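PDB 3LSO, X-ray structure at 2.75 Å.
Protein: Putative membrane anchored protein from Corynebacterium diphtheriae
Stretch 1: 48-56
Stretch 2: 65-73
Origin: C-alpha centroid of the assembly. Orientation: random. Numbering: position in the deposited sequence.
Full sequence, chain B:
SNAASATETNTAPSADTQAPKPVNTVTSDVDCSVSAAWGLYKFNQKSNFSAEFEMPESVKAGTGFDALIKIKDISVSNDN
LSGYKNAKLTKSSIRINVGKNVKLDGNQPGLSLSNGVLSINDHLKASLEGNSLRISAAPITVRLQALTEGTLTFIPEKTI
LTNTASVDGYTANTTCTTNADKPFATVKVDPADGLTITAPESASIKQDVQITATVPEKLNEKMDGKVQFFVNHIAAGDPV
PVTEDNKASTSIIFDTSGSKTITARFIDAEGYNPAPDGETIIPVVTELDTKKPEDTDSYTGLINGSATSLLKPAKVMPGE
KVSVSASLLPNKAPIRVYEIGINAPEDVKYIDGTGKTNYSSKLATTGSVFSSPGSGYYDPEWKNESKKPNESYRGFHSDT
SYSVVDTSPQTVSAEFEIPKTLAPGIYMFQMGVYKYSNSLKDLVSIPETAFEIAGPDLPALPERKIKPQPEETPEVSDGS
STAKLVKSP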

# COMPACT_ATOMS: atom_id res chain seq x y z
N ASN B 48 -9.28 22.52 -39.80
CA ASN B 48 -9.55 21.89 -38.49
C ASN B 48 -8.93 20.50 -38.38
O ASN B 48 -8.98 19.72 -39.33
CB ASN B 48 -11.06 21.81 -38.23
CG ASN B 48 -11.60 23.02 -37.48
OD1 ASN B 48 -12.34 23.84 -38.03
ND2 ASN B 48 -11.21 23.14 -36.21
N PHE B 49 -8.37 20.19 -37.21
CA PHE B 49 -7.63 18.95 -36.97
C PHE B 49 -8.16 18.23 -35.74
O PHE B 49 -7.90 18.66 -34.61
CB PHE B 49 -6.16 19.26 -36.76
CG PHE B 49 -5.32 18.07 -36.38
CD1 PHE B 49 -4.86 17.18 -37.35
CD2 PHE B 49 -4.95 17.87 -35.05
CE1 PHE B 49 -4.06 16.07 -37.00
CE2 PHE B 49 -4.14 16.76 -34.69
CZ PHE B 49 -3.70 15.86 -35.67
N SER B 50 -8.87 17.13 -35.96
CA SER B 50 -9.52 16.40 -34.87
C SER B 50 -8.88 15.04 -34.57
O SER B 50 -8.72 14.20 -35.46
CB SER B 50 -11.02 16.25 -35.16
OG SER B 50 -11.24 15.65 -36.42
N ALA B 51 -8.51 14.83 -33.30
CA ALA B 51 -7.90 13.57 -32.87
C ALA B 51 -8.33 13.16 -31.46
O ALA B 51 -8.58 14.00 -30.59
CB ALA B 51 -6.40 13.66 -32.96
N GLU B 52 -8.40 11.84 -31.24
CA GLU B 52 -8.76 11.27 -29.95
C GLU B 52 -7.61 10.40 -29.44
O GLU B 52 -7.21 9.42 -30.07
CB GLU B 52 -10.06 10.46 -30.07
CG GLU B 52 -10.33 9.54 -28.90
CD GLU B 52 -11.74 8.97 -28.89
OE1 GLU B 52 -12.40 8.94 -29.96
OE2 GLU B 52 -12.20 8.56 -27.80
N PHE B 53 -7.08 10.78 -28.29
CA PHE B 53 -5.98 10.06 -27.66
C PHE B 53 -6.50 9.11 -26.57
O PHE B 53 -6.59 9.49 -25.40
CB PHE B 53 -4.99 11.06 -27.07
CG PHE B 53 -3.90 11.49 -28.01
CD1 PHE B 53 -4.16 12.32 -29.08
CD2 PHE B 53 -2.58 11.08 -27.80
CE1 PHE B 53 -3.13 12.72 -29.93
CE2 PHE B 53 -1.55 11.47 -28.65
CZ PHE B 53 -1.82 12.28 -29.71
N GLU B 54 -6.84 7.89 -26.96
CA GLU B 54 -7.36 6.91 -26.01
C GLU B 54 -6.22 6.29 -25.20
O GLU B 54 -5.49 5.43 -25.68
CB GLU B 54 -8.19 5.84 -26.73
CG GLU B 54 -9.37 6.41 -27.54
CD GLU B 54 -10.14 5.35 -28.34
OE1 GLU B 54 -9.80 4.15 -28.27
OE2 GLU B 54 -11.11 5.73 -29.04
N MSE B 55 -6.07 6.77 -23.97
CA MSE B 55 -4.99 6.36 -23.09
C MSE B 55 -5.52 5.95 -21.73
O MSE B 55 -6.60 6.41 -21.33
CB MSE B 55 -4.01 7.51 -22.89
CG MSE B 55 -2.76 7.37 -23.70
SE MSE B 55 -1.69 8.96 -23.50
CE MSE B 55 -2.82 10.13 -24.55
N PRO B 56 -4.78 5.09 -21.01
CA PRO B 56 -5.16 4.76 -19.63
C PRO B 56 -5.02 5.99 -18.74
O PRO B 56 -4.28 6.93 -19.08
CB PRO B 56 -4.13 3.69 -19.24
CG PRO B 56 -2.95 3.97 -20.09
CD PRO B 56 -3.54 4.39 -21.41
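Stretch 2, residues 65-73: FDALIKIKD

Stretch 2 lies beside stretch 1 as its antiparallel neighbor in a β-sheet. Residues 65-71 form an extended strand that enters from earlier in the chain, and its axis runs at 161° to that of strand 51-54, with a closest approach of 4.7 Å. The register pairs Ala51 with Ile71, Glu52 with Lys70, Phe53 with Ile69, and Glu54 with Leu68, so the residue numbers fall along one strand as they rise along the other.

Glu54 covers more surface than any other residue here, and its backbone anchors one hydrogen-bonded pair: Glu54 N donates to Leu68 O at 2.9 Å, and Leu68 N returns a bond to Glu54 O at 3.2 Å. Because side chains of paired residues emerge on the same face, the carboxylate of Glu54 also lies along the second strand. Its OE1 rests 3.4 Å from Leu68 CD2, while OE2 reaches diagonally to Lys70, forming a long salt bridge of 3.7 Å with Lys70 NZ. Leu68 CD2 packs beside one carboxylate oxygen of Glu54, and the other oxygen is the nearer to the ammonium of Lys70, two residues on.

Lys70, the next largest contributor, is exposed, and its chain, m at chi1 and then extended (t, t, t), suits an exposed place, since its long aliphatic stem carries the ammonium out to the Glu54 carboxylate, with Lys70 CE 3.5 Å from Glu54 OE2. It is paired directly with Glu52, whose side chain shares this face: the two CB atoms of Glu52 and Lys70 are 4.5 Å apart. The backbones close another ring of hydrogen bonds, Glu52 N to Lys70 O at 3.0 Å and Lys70 N to Glu52 O at 3.1 Å. Two residues further on, Lys72 N donates to Ser50 O at 3.1 Å.

The alternate residues turn to the other face, where the side chains are apolar. Of the residues on this face, Ile69 has the most surface covered. It is buried beside its non-hydrogen-bonded partner Phe53, and its CG1 sits 3.7 Å from the centroid of the Phe53 ring, nearly on the ring normal, in a CH-π contact. Ile69 suits this place because its CG1-CD1 arm covers the ring, with CD1 3.6 Å from Phe53 CZ, while CG2 lies 4.5 Å from Ala51 CB. The backbone contributes too: Ile69 CA lies 3.4 Å from Glu52 O in a CA-H...O contact. Small Ala51 leaves its CB 4.1 Å from Ile71 CG1, and beyond the paired residues Met55, a selenomethionine, continues the apolar packing with its CG 3.7 Å from Ala67 CB.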

# COMPACT_ATOMS: atom_id res chain seq x y z
N PHE B 65 3.26 1.20 -21.99
CA PHE B 65 1.81 1.34 -22.20
C PHE B 65 1.51 1.89 -23.59
O PHE B 65 2.38 2.45 -24.25
CB PHE B 65 1.19 2.23 -21.11
CG PHE B 65 1.70 3.65 -21.11
CD1 PHE B 65 1.02 4.65 -21.81
CD2 PHE B 65 2.86 3.99 -20.41
CE1 PHE B 65 1.47 5.96 -21.81
CE2 PHE B 65 3.34 5.29 -20.41
CZ PHE B 65 2.64 6.28 -21.10
N ASP B 66 0.25 1.74 -24.01
CA ASP B 66 -0.17 2.04 -25.37
C ASP B 66 -1.07 3.26 -25.46
O ASP B 66 -2.03 3.39 -24.70
CB ASP B 66 -0.90 0.82 -25.94
CG ASP B 66 -0.03 -0.41 -25.99
OD1 ASP B 66 1.01 -0.35 -26.68
OD2 ASP B 66 -0.36 -1.43 -25.34
N ALA B 67 -0.76 4.15 -26.40
CA ALA B 67 -1.63 5.27 -26.77
C ALA B 67 -2.27 4.99 -28.13
O ALA B 67 -1.57 4.82 -29.13
CB ALA B 67 -0.85 6.56 -26.79
N LEU B 68 -3.60 4.91 -28.15
CA LEU B 68 -4.33 4.75 -29.41
C LEU B 68 -4.84 6.11 -29.94
O LEU B 68 -5.67 6.78 -29.32
CB LEU B 68 -5.46 3.70 -29.28
CG LEU B 68 -6.31 3.35 -30.53
CD1 LEU B 68 -5.49 2.66 -31.65
CD2 LEU B 68 -7.56 2.52 -30.19
N ILE B 69 -4.31 6.52 -31.09
CA ILE B 69 -4.71 7.77 -31.71
C ILE B 69 -5.65 7.53 -32.89
O ILE B 69 -5.26 6.95 -33.90
CB ILE B 69 -3.50 8.59 -32.19
CG1 ILE B 69 -2.54 8.86 -31.01
CG2 ILE B 69 -3.96 9.88 -32.85
CD1 ILE B 69 -1.11 9.18 -31.43
N LYS B 70 -6.89 7.97 -32.74
CA LYS B 70 -7.85 7.96 -33.83
C LYS B 70 -7.89 9.36 -34.46
O LYS B 70 -8.33 10.32 -33.84
CB LYS B 70 -9.23 7.51 -33.33
CG LYS B 70 -9.28 6.06 -32.83
CD LYS B 70 -10.71 5.57 -32.60
CE LYS B 70 -10.73 4.13 -32.09
NZ LYS B 70 -12.11 3.61 -31.92
N ILE B 71 -7.40 9.47 -35.68
CA ILE B 71 -7.43 10.75 -36.40
C ILE B 71 -8.56 10.78 -37.42
O ILE B 71 -8.59 9.99 -38.38
CB ILE B 71 -6.08 11.08 -37.06
CG1 ILE B 71 -5.00 11.26 -35.99
CG2 ILE B 71 -6.20 12.36 -37.87
CD1 ILE B 71 -3.59 11.40 -36.55
N LYS B 72 -9.48 11.71 -37.20
CA LYS B 72 -10.64 11.89 -38.05
C LYS B 72 -10.22 12.50 -39.40
O LYS B 72 -9.42 13.45 -39.45
CB LYS B 72 -11.66 12.77 -37.33
CG LYS B 72 -13.10 12.65 -37.83
CD LYS B 72 -13.90 11.58 -37.09
CE LYS B 72 -15.36 11.69 -37.47
NZ LYS B 72 -15.98 10.36 -37.58
N ASP B 73 -10.74 11.92 -40.48
CA ASP B 73 -10.47 12.39 -41.83
C ASP B 73 -10.55 13.90 -41.88
O ASP B 73 -11.38 14.51 -41.19
CB ASP B 73 -11.50 11.85 -42.82
CG ASP B 73 -11.63 10.34 -42.79
OD1 ASP B 73 -11.68 9.75 -41.69
OD2 ASP B 73 -11.71 9.74 -43.89